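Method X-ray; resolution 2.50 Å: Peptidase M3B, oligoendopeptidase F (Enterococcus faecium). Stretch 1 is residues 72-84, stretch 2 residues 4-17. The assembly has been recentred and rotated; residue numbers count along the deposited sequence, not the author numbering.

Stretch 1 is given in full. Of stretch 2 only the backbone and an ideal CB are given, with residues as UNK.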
# COMPACT_ATOMS: atom_id res chain seq x y z
N ALA A 72 -6.04 11.28 -11.74
CA ALA A 72 -7.50 11.19 -11.74
C ALA A 72 -8.02 10.20 -12.77
O ALA A 72 -8.92 9.41 -12.49
CB ALA A 72 -8.11 12.56 -12.00
N LEU A 73 -7.44 10.25 -13.97
CA LEU A 73 -7.84 9.38 -15.07
C LEU A 73 -7.58 7.93 -14.68
O LEU A 73 -8.44 7.06 -14.84
CB LEU A 73 -7.07 9.75 -16.32
CG LEU A 73 -7.78 9.76 -17.67
CD1 LEU A 73 -7.89 8.36 -18.24
CD2 LEU A 73 -9.15 10.40 -17.54
N TYR A 74 -6.39 7.68 -14.13
CA TYR A 74 -5.97 6.34 -13.74
C TYR A 74 -6.85 5.78 -12.61
O TYR A 74 -7.24 4.62 -12.63
CB TYR A 74 -4.49 6.34 -13.36
CG TYR A 74 -3.97 5.01 -12.87
CD1 TYR A 74 -4.20 3.83 -13.59
CD2 TYR A 74 -3.24 4.92 -11.69
CE1 TYR A 74 -3.74 2.61 -13.13
CE2 TYR A 74 -2.77 3.70 -11.22
CZ TYR A 74 -3.02 2.55 -11.94
OH TYR A 74 -2.54 1.34 -11.49
N ALA A 75 -7.17 6.61 -11.64
CA ALA A 75 -8.09 6.23 -10.58
C ALA A 75 -9.48 5.89 -11.14
O ALA A 75 -10.04 4.85 -10.83
CB ALA A 75 -8.19 7.34 -9.55
N ARG A 76 -10.04 6.74 -11.99
CA ARG A 76 -11.35 6.43 -12.57
C ARG A 76 -11.30 5.13 -13.35
O ARG A 76 -12.23 4.33 -13.29
CB ARG A 76 -11.90 7.59 -13.43
CG ARG A 76 -12.22 8.84 -12.62
CD ARG A 76 -12.95 9.91 -13.42
NE ARG A 76 -13.82 10.71 -12.54
CZ ARG A 76 -13.54 11.94 -12.09
NH1 ARG A 76 -14.41 12.56 -11.30
NH2 ARG A 76 -12.40 12.55 -12.41
N ALA A 77 -10.20 4.89 -14.06
CA ALA A 77 -10.07 3.67 -14.86
C ALA A 77 -9.88 2.43 -14.01
O ALA A 77 -10.34 1.35 -14.37
CB ALA A 77 -8.95 3.79 -15.90
N SER A 78 -9.22 2.58 -12.86
CA SER A 78 -9.09 1.45 -11.93
C SER A 78 -10.43 1.05 -11.34
O SER A 78 -10.75 -0.13 -11.29
CB SER A 78 -8.07 1.71 -10.83
OG SER A 78 -6.79 1.91 -11.40
N SER A 79 -11.23 2.03 -10.92
CA SER A 79 -12.56 1.73 -10.38
C SER A 79 -13.41 1.00 -11.41
O SER A 79 -14.06 0.02 -11.08
CB SER A 79 -13.30 2.99 -9.93
OG SER A 79 -12.55 3.68 -8.96
N LEU A 80 -13.40 1.49 -12.65
CA LEU A 80 -14.17 0.88 -13.74
C LEU A 80 -13.73 -0.56 -13.93
O LEU A 80 -14.56 -1.45 -14.07
CB LEU A 80 -13.90 1.62 -15.05
CG LEU A 80 -14.97 1.83 -16.14
CD1 LEU A 80 -14.32 1.65 -17.48
CD2 LEU A 80 -16.18 0.93 -16.01
N PHE A 81 -12.41 -0.78 -13.94
CA PHE A 81 -11.86 -2.12 -14.16
C PHE A 81 -12.32 -3.10 -13.09
O PHE A 81 -12.81 -4.19 -13.41
CB PHE A 81 -10.34 -2.07 -14.21
CG PHE A 81 -9.72 -3.30 -14.80
CD1 PHE A 81 -10.17 -3.80 -16.02
CD2 PHE A 81 -8.69 -3.95 -14.15
CE1 PHE A 81 -9.59 -4.94 -16.58
CE2 PHE A 81 -8.10 -5.09 -14.71
CZ PHE A 81 -8.55 -5.58 -15.92
N SER A 82 -12.16 -2.73 -11.82
CA SER A 82 -12.65 -3.58 -10.73
C SER A 82 -14.16 -3.77 -10.79
O SER A 82 -14.65 -4.86 -10.53
CB SER A 82 -12.21 -3.06 -9.35
OG SER A 82 -12.45 -1.67 -9.22
N LYS A 83 -14.89 -2.73 -11.16
CA LYS A 83 -16.32 -2.85 -11.25
C LYS A 83 -16.71 -3.87 -12.33
O LYS A 83 -17.56 -4.74 -12.10
CB LYS A 83 -16.97 -1.50 -11.55
CG LYS A 83 -18.49 -1.60 -11.62
CD LYS A 83 -19.18 -0.24 -11.68
CE LYS A 83 -19.26 0.27 -13.11
NZ LYS A 83 -19.97 1.58 -13.18
N VAL A 84 -16.05 -3.78 -13.49
CA VAL A 84 -16.27 -4.71 -14.59
C VAL A 84 -15.81 -6.13 -14.25
O VAL A 84 -16.53 -7.10 -14.47
CB VAL A 84 -15.54 -4.22 -15.88
CG1 VAL A 84 -15.48 -5.33 -16.91
CG2 VAL A 84 -16.25 -3.01 -16.45
N UNK A 4 -9.29 13.77 -23.40
CA UNK A 4 -8.80 12.43 -23.11
C UNK A 4 -9.69 11.87 -22.01
O UNK A 4 -10.03 10.68 -22.02
CB UNK A 4 -7.33 12.44 -22.70
N UNK A 5 -10.08 12.74 -21.08
CA UNK A 5 -11.03 12.37 -20.03
C UNK A 5 -12.48 12.70 -20.40
O UNK A 5 -13.40 12.45 -19.62
CB UNK A 5 -10.66 13.08 -18.73
N UNK A 6 -12.70 13.25 -21.59
CA UNK A 6 -14.05 13.40 -22.09
C UNK A 6 -14.39 12.23 -23.01
O UNK A 6 -15.54 11.79 -23.07
CB UNK A 6 -14.21 14.73 -22.82
N UNK A 7 -13.39 11.73 -23.73
CA UNK A 7 -13.55 10.49 -24.48
C UNK A 7 -13.68 9.36 -23.46
O UNK A 7 -14.45 8.42 -23.66
CB UNK A 7 -12.38 10.25 -25.44
N UNK A 8 -12.93 9.49 -22.38
CA UNK A 8 -13.02 8.56 -21.27
C UNK A 8 -14.44 8.57 -20.71
O UNK A 8 -15.03 7.52 -20.43
CB UNK A 8 -12.00 8.91 -20.18
N UNK A 9 -14.99 9.77 -20.55
CA UNK A 9 -16.35 9.91 -20.02
C UNK A 9 -17.36 9.14 -20.86
O UNK A 9 -18.29 8.52 -20.33
CB UNK A 9 -16.75 11.39 -19.96
N UNK A 10 -17.19 9.17 -22.18
CA UNK A 10 -18.13 8.51 -23.07
C UNK A 10 -17.97 7.01 -22.96
O UNK A 10 -18.96 6.29 -22.92
CB UNK A 10 -17.93 8.97 -24.52
N UNK A 11 -16.72 6.56 -22.88
CA UNK A 11 -16.44 5.13 -22.78
C UNK A 11 -16.88 4.55 -21.44
O UNK A 11 -17.39 3.44 -21.39
CB UNK A 11 -14.95 4.87 -22.99
N UNK A 12 -16.68 5.31 -20.37
CA UNK A 12 -17.10 4.87 -19.04
C UNK A 12 -18.60 4.65 -19.04
O UNK A 12 -19.09 3.64 -18.55
CB UNK A 12 -16.70 5.89 -17.97
N UNK A 13 -19.32 5.60 -19.61
CA UNK A 13 -20.76 5.57 -19.61
C UNK A 13 -21.24 4.36 -20.41
O UNK A 13 -22.19 3.68 -20.02
CB UNK A 13 -21.33 6.87 -20.18
N UNK A 14 -20.57 4.10 -21.53
CA UNK A 14 -20.98 3.01 -22.42
C UNK A 14 -20.68 1.66 -21.80
O UNK A 14 -21.52 0.77 -21.81
CB UNK A 14 -20.28 3.13 -23.78
N UNK A 15 -19.49 1.50 -21.24
CA UNK A 15 -19.15 0.25 -20.59
C UNK A 15 -20.05 -0.01 -19.38
O UNK A 15 -20.50 -1.13 -19.17
CB UNK A 15 -17.68 0.26 -20.17
N UNK A 16 -20.31 1.04 -18.59
CA UNK A 16 -21.19 0.95 -17.42
C UNK A 16 -22.59 0.51 -17.77
O UNK A 16 -23.19 -0.26 -17.03
CB UNK A 16 -21.25 2.30 -16.70
N UNK A 17 -23.12 1.00 -18.88
CA UNK A 17 -24.48 0.64 -19.24
C UNK A 17 -24.50 -0.77 -19.83
O UNK A 17 -25.36 -1.57 -19.48
CB UNK A 17 -25.06 1.65 -20.23

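Two helices run side by side at 13° between their N-to-C directions, axes 11.0 Å apart at closest approach, so positions of stretch 2 meet stretch 1 in a heptad-like rhythm.

Position 4 points sideways with nothing of stretch 1 near its CB; many small or polar residues would suit, and it is Ser4. At position 5 the CB points toward stretch 1 and sits tightly against Leu73 CD2, leaving little room in that direction. A short side chain, or one whose tip bends clear of Leu73, fits; it is Asp5, whose CB lies 3.2 Å from Leu73 CD2 while its carboxylate oxygens lie farther from that atom. Positions 6 and 7 point away or lie out of reach, so polar residues are natural: Gln6 and Glu7.

Position 8 is the first real socket. Its CB points toward a groove floored by Ala77, whose small side chain leaves space, and walled by Leu73 and the CB of Arg76. A long apolar residue, Leu, Met or Phe, could fill it. It is Phe8, with chi1 t: CD1 lies 3.9 Å from Leu73 CD1, CE1 3.9 Å from Ala77 CB, and CZ 3.5 Å from Arg76 CB, so the ring reaches across a full turn of the partner helix.

Positions 9, 10 and 11 find no contact with stretch 1, and polar or charged residues suit them; they are Asp9, Glu10 and Lys11, with Lys11 NZ in a long salt bridge to Glu7 OE2 at 3.9 Å.

Position 12 starts sideways, yet Leu80 is within reach, and the amine of Lys83 lies beyond. A long residue, apolar along its length and with an acceptor at its tip, would serve both, though a plain apolar one could also pack here. Tyr12 does both: CD1 lies 3.7 Å from Leu80 CG, and OH accepts a weak hydrogen bond from Lys83 NZ at 3.4 Å.

Positions 13 and 14 face away or lie out of reach. Polar residues would be expected, and Glu14 conforms; Leu13 shows that the contact does not dictate the choice.

Position 15 points toward Leu80 and Val84, calling for a branched aliphatic or Met. It is Leu15, its CD2 4.2 Å from Leu80 CD1.

At position 16 the CB is 3.8 Å from Lys83 NZ, so a short acceptor suits: Ser, Thr, Asn or Asp. Ser16 OG accepts from Lys83 NZ at 3.0 Å and donates to Tyr12 O, also at 3.0 Å, using both its capacities. Position 17 is out of reach and tolerant; it is Glu17.

Stretch 2, residues 4-17: SDQEFDEKYLELSE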
# COMPACT_ATOMS: atom_id res chain seq x y z
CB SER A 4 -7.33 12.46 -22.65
OG SER A 4 -6.86 11.15 -22.31
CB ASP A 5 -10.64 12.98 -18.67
CG ASP A 5 -10.50 14.49 -18.73
OD1 ASP A 5 -11.19 15.11 -19.58
OD2 ASP A 5 -9.71 15.04 -17.93
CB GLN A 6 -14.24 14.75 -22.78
CG GLN A 6 -15.69 15.10 -23.11
CD GLN A 6 -16.00 14.95 -24.59
OE1 GLN A 6 -15.59 15.78 -25.41
NE2 GLN A 6 -16.75 13.90 -24.94
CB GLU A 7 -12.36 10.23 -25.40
CG GLU A 7 -12.23 8.79 -25.87
CD GLU A 7 -11.22 8.62 -26.99
OE1 GLU A 7 -10.35 9.51 -27.15
OE2 GLU A 7 -11.29 7.60 -27.72
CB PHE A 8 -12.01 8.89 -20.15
CG PHE A 8 -12.17 8.03 -18.92
CD1 PHE A 8 -11.41 6.87 -18.76
CD2 PHE A 8 -13.11 8.35 -17.94
CE1 PHE A 8 -11.58 6.06 -17.64
CE2 PHE A 8 -13.29 7.54 -16.82
CZ PHE A 8 -12.52 6.40 -16.67
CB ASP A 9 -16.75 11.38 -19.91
CG ASP A 9 -16.19 12.06 -18.66
OD1 ASP A 9 -15.89 11.36 -17.68
OD2 ASP A 9 -16.06 13.31 -18.67
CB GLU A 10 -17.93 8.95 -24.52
CG GLU A 10 -18.20 10.42 -24.75
CD GLU A 10 -17.58 10.93 -26.03
OE1 GLU A 10 -17.85 10.34 -27.10
OE2 GLU A 10 -16.84 11.93 -25.97
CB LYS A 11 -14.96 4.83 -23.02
CG LYS A 11 -14.47 5.31 -24.38
CD LYS A 11 -13.17 4.64 -24.77
CE LYS A 11 -12.76 5.05 -26.17
NZ LYS A 11 -12.18 3.92 -26.94
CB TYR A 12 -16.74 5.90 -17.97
CG TYR A 12 -17.44 5.66 -16.64
CD1 TYR A 12 -16.83 4.93 -15.62
CD2 TYR A 12 -18.73 6.14 -16.41
CE1 TYR A 12 -17.48 4.69 -14.41
CE2 TYR A 12 -19.39 5.91 -15.21
CZ TYR A 12 -18.77 5.19 -14.21
OH TYR A 12 -19.43 4.96 -13.02
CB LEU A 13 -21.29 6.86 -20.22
CG LEU A 13 -22.47 7.54 -19.56
CD1 LEU A 13 -22.27 7.60 -18.05
CD2 LEU A 13 -22.65 8.93 -20.13
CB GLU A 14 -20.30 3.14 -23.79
CG GLU A 14 -20.76 4.36 -24.57
CD GLU A 14 -19.79 4.76 -25.67
OE1 GLU A 14 -19.91 5.89 -26.18
OE2 GLU A 14 -18.90 3.96 -26.00
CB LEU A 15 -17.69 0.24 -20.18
CG LEU A 15 -16.75 -0.39 -21.19
CD1 LEU A 15 -17.43 -0.66 -22.53
CD2 LEU A 15 -15.53 0.50 -21.36
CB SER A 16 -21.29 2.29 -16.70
OG SER A 16 -20.11 2.58 -15.99
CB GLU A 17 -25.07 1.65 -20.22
CG GLU A 17 -25.16 1.19 -21.68
CD GLU A 17 -26.55 0.68 -22.05
OE1 GLU A 17 -26.84 0.54 -23.27
OE2 GLU A 17 -27.35 0.44 -21.12
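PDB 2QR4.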